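PDB 5YYL: major royal jelly protein 1 from Apis mellifera, which is the most abundant protein of royal jelly, binds sterol and probably serves as a nutrient in the food of developing bee larvae. Local coordinates for residues A206-I214 against R225-Y233. Sequence-based numbering, arbitrary orientation.
Sequences ADEKGEGLI and RLTSNTFDY
In one four-stranded antiparallel blade of the beta-propeller, the short outermost strand 225-226 pairs with strand 212-217 through Leu-213 and Leu-226. These two form a hydrogen-bonded pair: Leu-226 N donates to Leu-213 O (3.0 Å) and Leu-213 N to Leu-226 O (3.2 Å). Ile-214 and Arg-225 follow as a non-hydrogen-bonded pair on the other face of the sheet.

From that face Arg-225 reaches across strand 212-217 to Asp-207 at the end of strand 201-207, where the turn begins. CG lies anti to the backbone N (chi1 177°) and the chain stays extended as far as NE, which carries the guanidinium past Gly-212. The salt bridge is end-on, with both terminal nitrogens of Arg-225 on a single oxygen: Arg-225 NH1 meets Asp-207 OD2 at 2.7 Å through the anti lone pair of that oxygen, whereas NH2 comes to the same OD2 from above the carboxylate plane. Carboxylate and guanidinium stand nearly perpendicular, 87° apart, yet OD2 lies in the guanidinium plane. The other oxygen, OD1, accepts from Gly-210 N in an Asx motif and from Arg-184 N, so the carboxylate ties the turn to the arginine; Val-174 O takes a further bond from Arg-225 NH1.

On the opposite face Phe-231 tucks under the strand, its CE2 3.4 Å from Leu-213 CB, while Leu-213 CD2 touches Leu-226 CD2. Tyr-267 and Tyr-295 also meet this ring. Beyond it, the extended Glu-211 side chain receives Tyr-233 N on OE1 (2.9 Å), from above its carboxylate plane. Glu-211 OE2 lies 3.2 Å from Asp-232 OD2, two acceptors of like charge with no hydrogen bond between them.

Glu-211 and Gly-212 both face Asp-207, making a G1 beta bulge that closes the hairpin between strands 201-207 and 212-217, to whose second strand the outermost strand 225-226 of this propeller blade is paired.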
loop_
_atom_site.group_PDB
_atom_site.type_symbol
_atom_site.label_atom_id
_atom_site.label_comp_id
_atom_site.label_asym_id
_atom_site.label_seq_id
_atom_site.Cartn_x
_atom_site.Cartn_y
_atom_site.Cartn_z
ATOM N N ALA A 206 5.676 -47.058 -14.843
ATOM C CA ALA A 206 5.354 -48.391 -14.322
ATOM C C ALA A 206 4.261 -48.999 -15.155
ATOM O O ALA A 206 3.382 -48.277 -15.612
ATOM C CB ALA A 206 4.900 -48.305 -12.886
ATOM N N ASP A 207 4.312 -50.321 -15.325
ATOM C CA ASP A 207 3.312 -51.101 -16.071
ATOM C C ASP A 207 2.738 -52.177 -15.138
ATOM O O ASP A 207 3.295 -53.251 -14.997
ATOM C CB ASP A 207 3.988 -51.731 -17.309
ATOM C CG ASP A 207 3.088 -52.734 -18.072
ATOM O OD1 ASP A 207 1.861 -52.842 -17.801
ATOM O OD2 ASP A 207 3.631 -53.435 -18.961
ATOM N N GLU A 208 1.617 -51.879 -14.502
ATOM C CA GLU A 208 1.093 -52.732 -13.444
ATOM C C GLU A 208 0.649 -54.107 -13.948
ATOM O O GLU A 208 0.879 -55.119 -13.259
ATOM C CB GLU A 208 -0.036 -52.024 -12.662
ATOM C CG GLU A 208 -1.379 -51.810 -13.362
ATOM C CD GLU A 208 -2.336 -50.944 -12.537
ATOM O OE1 GLU A 208 -3.260 -50.353 -13.130
ATOM O OE2 GLU A 208 -2.173 -50.831 -11.298
ATOM N N LYS A 209 0.046 -54.153 -15.138
ATOM C CA LYS A 209 -0.480 -55.414 -15.678
ATOM C C LYS A 209 0.675 -56.259 -16.199
ATOM O O LYS A 209 0.810 -57.415 -15.817
ATOM C CB LYS A 209 -1.550 -55.181 -16.762
ATOM C CG LYS A 209 -2.690 -56.205 -16.772
ATOM C CD LYS A 209 -3.656 -56.024 -15.580
ATOM C CE LYS A 209 -4.781 -57.071 -15.484
ATOM N N GLY A 210 1.505 -55.664 -17.048
ATOM C CA GLY A 210 2.673 -56.344 -17.612
ATOM C C GLY A 210 3.874 -56.541 -16.685
ATOM O O GLY A 210 4.773 -57.322 -16.999
ATOM N N GLU A 211 3.901 -55.816 -15.568
ATOM C CA GLU A 211 4.911 -55.972 -14.512
ATOM C C GLU A 211 6.325 -55.633 -14.994
ATOM O O GLU A 211 7.184 -56.513 -15.185
ATOM C CB GLU A 211 4.842 -57.366 -13.885
ATOM C CG GLU A 211 3.456 -57.722 -13.356
ATOM C CD GLU A 211 3.396 -59.132 -12.786
ATOM O OE1 GLU A 211 2.674 -59.306 -11.781
ATOM O OE2 GLU A 211 4.052 -60.063 -13.329
ATOM N N GLY A 212 6.540 -54.332 -15.204
ATOM C CA GLY A 212 7.818 -53.812 -15.691
ATOM C C GLY A 212 7.969 -52.326 -15.433
ATOM O O GLY A 212 7.006 -51.636 -15.099
ATOM N N LEU A 213 9.191 -51.835 -15.618
ATOM C CA LEU A 213 9.538 -50.438 -15.400
ATOM C C LEU A 213 10.214 -49.890 -16.664
ATOM O O LEU A 213 11.357 -50.208 -16.949
ATOM C CB LEU A 213 10.479 -50.351 -14.191
ATOM C CG LEU A 213 11.039 -48.995 -13.769
ATOM C CD1 LEU A 213 9.927 -48.064 -13.306
ATOM C CD2 LEU A 213 12.076 -49.174 -12.673
ATOM N N ILE A 214 9.502 -49.058 -17.415
ATOM C CA ILE A 214 10.075 -48.389 -18.579
ATOM C C ILE A 214 10.913 -47.189 -18.109
ATOM O O ILE A 214 10.474 -46.434 -17.249
ATOM C CB ILE A 214 8.977 -47.909 -19.530
ATOM C CG1 ILE A 214 8.065 -49.083 -19.916
ATOM C CG2 ILE A 214 9.589 -47.262 -20.762
ATOM C CD1 ILE A 214 6.700 -48.656 -20.407
ATOM N N ARG A 225 12.909 -51.414 -21.074
ATOM C CA ARG A 225 12.014 -52.117 -20.144
ATOM C C ARG A 225 12.814 -52.977 -19.179
ATOM O O ARG A 225 13.620 -53.786 -19.603
ATOM C CB ARG A 225 11.000 -52.978 -20.895
ATOM C CG ARG A 225 10.097 -53.796 -19.978
ATOM C CD ARG A 225 8.823 -54.208 -20.693
ATOM N NE ARG A 225 7.869 -54.805 -19.754
ATOM C CZ ARG A 225 6.599 -54.424 -19.575
ATOM N NH1 ARG A 225 6.018 -53.456 -20.312
ATOM N NH2 ARG A 225 5.876 -55.056 -18.652
ATOM N N LEU A 226 12.575 -52.800 -17.882
ATOM C CA LEU A 226 13.230 -53.576 -16.835
ATOM C C LEU A 226 12.227 -54.558 -16.230
ATOM O O LEU A 226 11.014 -54.388 -16.372
ATOM C CB LEU A 226 13.735 -52.623 -15.758
ATOM C CG LEU A 226 15.014 -51.815 -16.040
ATOM C CD1 LEU A 226 15.223 -51.432 -17.497
ATOM C CD2 LEU A 226 15.034 -50.560 -15.180
ATOM N N THR A 227 12.738 -55.602 -15.582
ATOM C CA THR A 227 11.898 -56.539 -14.833
ATOM C C THR A 227 12.557 -56.911 -13.500
ATOM O O THR A 227 13.769 -56.767 -13.309
ATOM C CB THR A 227 11.625 -57.824 -15.627
ATOM O OG1 THR A 227 12.867 -58.448 -15.943
ATOM C CG2 THR A 227 10.872 -57.543 -16.904
ATOM N N SER A 228 11.722 -57.371 -12.575
ATOM C CA SER A 228 12.148 -57.791 -11.254
ATOM C C SER A 228 11.004 -58.531 -10.577
ATOM O O SER A 228 9.836 -58.357 -10.939
ATOM C CB SER A 228 12.554 -56.570 -10.435
ATOM O OG SER A 228 12.580 -56.847 -9.056
ATOM N N ASN A 229 11.348 -59.360 -9.598
ATOM C CA ASN A 229 10.351 -60.014 -8.740
ATOM C C ASN A 229 9.669 -58.985 -7.823
ATOM O O ASN A 229 8.532 -59.193 -7.387
ATOM C CB ASN A 229 10.978 -61.175 -7.928
ATOM C CG ASN A 229 11.949 -60.698 -6.841
ATOM O OD1 ASN A 229 12.930 -59.998 -7.119
ATOM N ND2 ASN A 229 11.679 -61.091 -5.596
ATOM N N THR A 230 10.376 -57.881 -7.546
ATOM C CA THR A 230 9.822 -56.720 -6.851
ATOM C C THR A 230 8.732 -56.005 -7.657
ATOM O O THR A 230 7.866 -55.368 -7.062
ATOM C CB THR A 230 10.928 -55.711 -6.457
ATOM O OG1 THR A 230 11.545 -55.164 -7.624
ATOM C CG2 THR A 230 11.985 -56.390 -5.565
ATOM N N PHE A 231 8.781 -56.110 -8.987
ATOM C CA PHE A 231 7.707 -55.613 -9.881
ATOM C C PHE A 231 6.495 -56.553 -10.016
ATOM O O PHE A 231 5.485 -56.157 -10.618
ATOM C CB PHE A 231 8.232 -55.334 -11.302
ATOM C CG PHE A 231 9.382 -54.382 -11.379
ATOM C CD1 PHE A 231 9.855 -53.665 -10.279
ATOM C CD2 PHE A 231 9.984 -54.189 -12.601
ATOM C CE1 PHE A 231 10.938 -52.807 -10.409
ATOM C CE2 PHE A 231 11.063 -53.335 -12.740
ATOM C CZ PHE A 231 11.545 -52.640 -11.644
ATOM N N ASP A 232 6.591 -57.776 -9.505
ATOM C CA ASP A 232 5.547 -58.785 -9.713
ATOM C C ASP A 232 4.479 -58.696 -8.636
ATOM O O ASP A 232 4.762 -58.289 -7.506
ATOM C CB ASP A 232 6.132 -60.204 -9.724
ATOM C CG ASP A 232 7.042 -60.471 -10.918
ATOM O OD1 ASP A 232 7.875 -61.412 -10.796
ATOM O OD2 ASP A 232 6.921 -59.780 -11.965
ATOM N N TYR A 233 3.255 -59.099 -8.994
ATOM C CA TYR A 233 2.133 -59.093 -8.061
ATOM C C TYR A 233 2.256 -60.272 -7.102
ATOM O O TYR A 233 2.783 -61.321 -7.474
ATOM C CB TYR A 233 0.783 -59.108 -8.803
ATOM C CG TYR A 233 0.164 -60.462 -9.104
ATOM C CD1 TYR A 233 -0.740 -61.044 -8.218
ATOM C CD2 TYR A 233 0.453 -61.145 -10.283
ATOM C CE1 TYR A 233 -1.322 -62.275 -8.482
ATOM C CE2 TYR A 233 -0.135 -62.379 -10.567
ATOM C CZ TYR A 233 -1.022 -62.939 -9.654
ATOM O OH TYR A 233 -1.625 -64.152 -9.884
#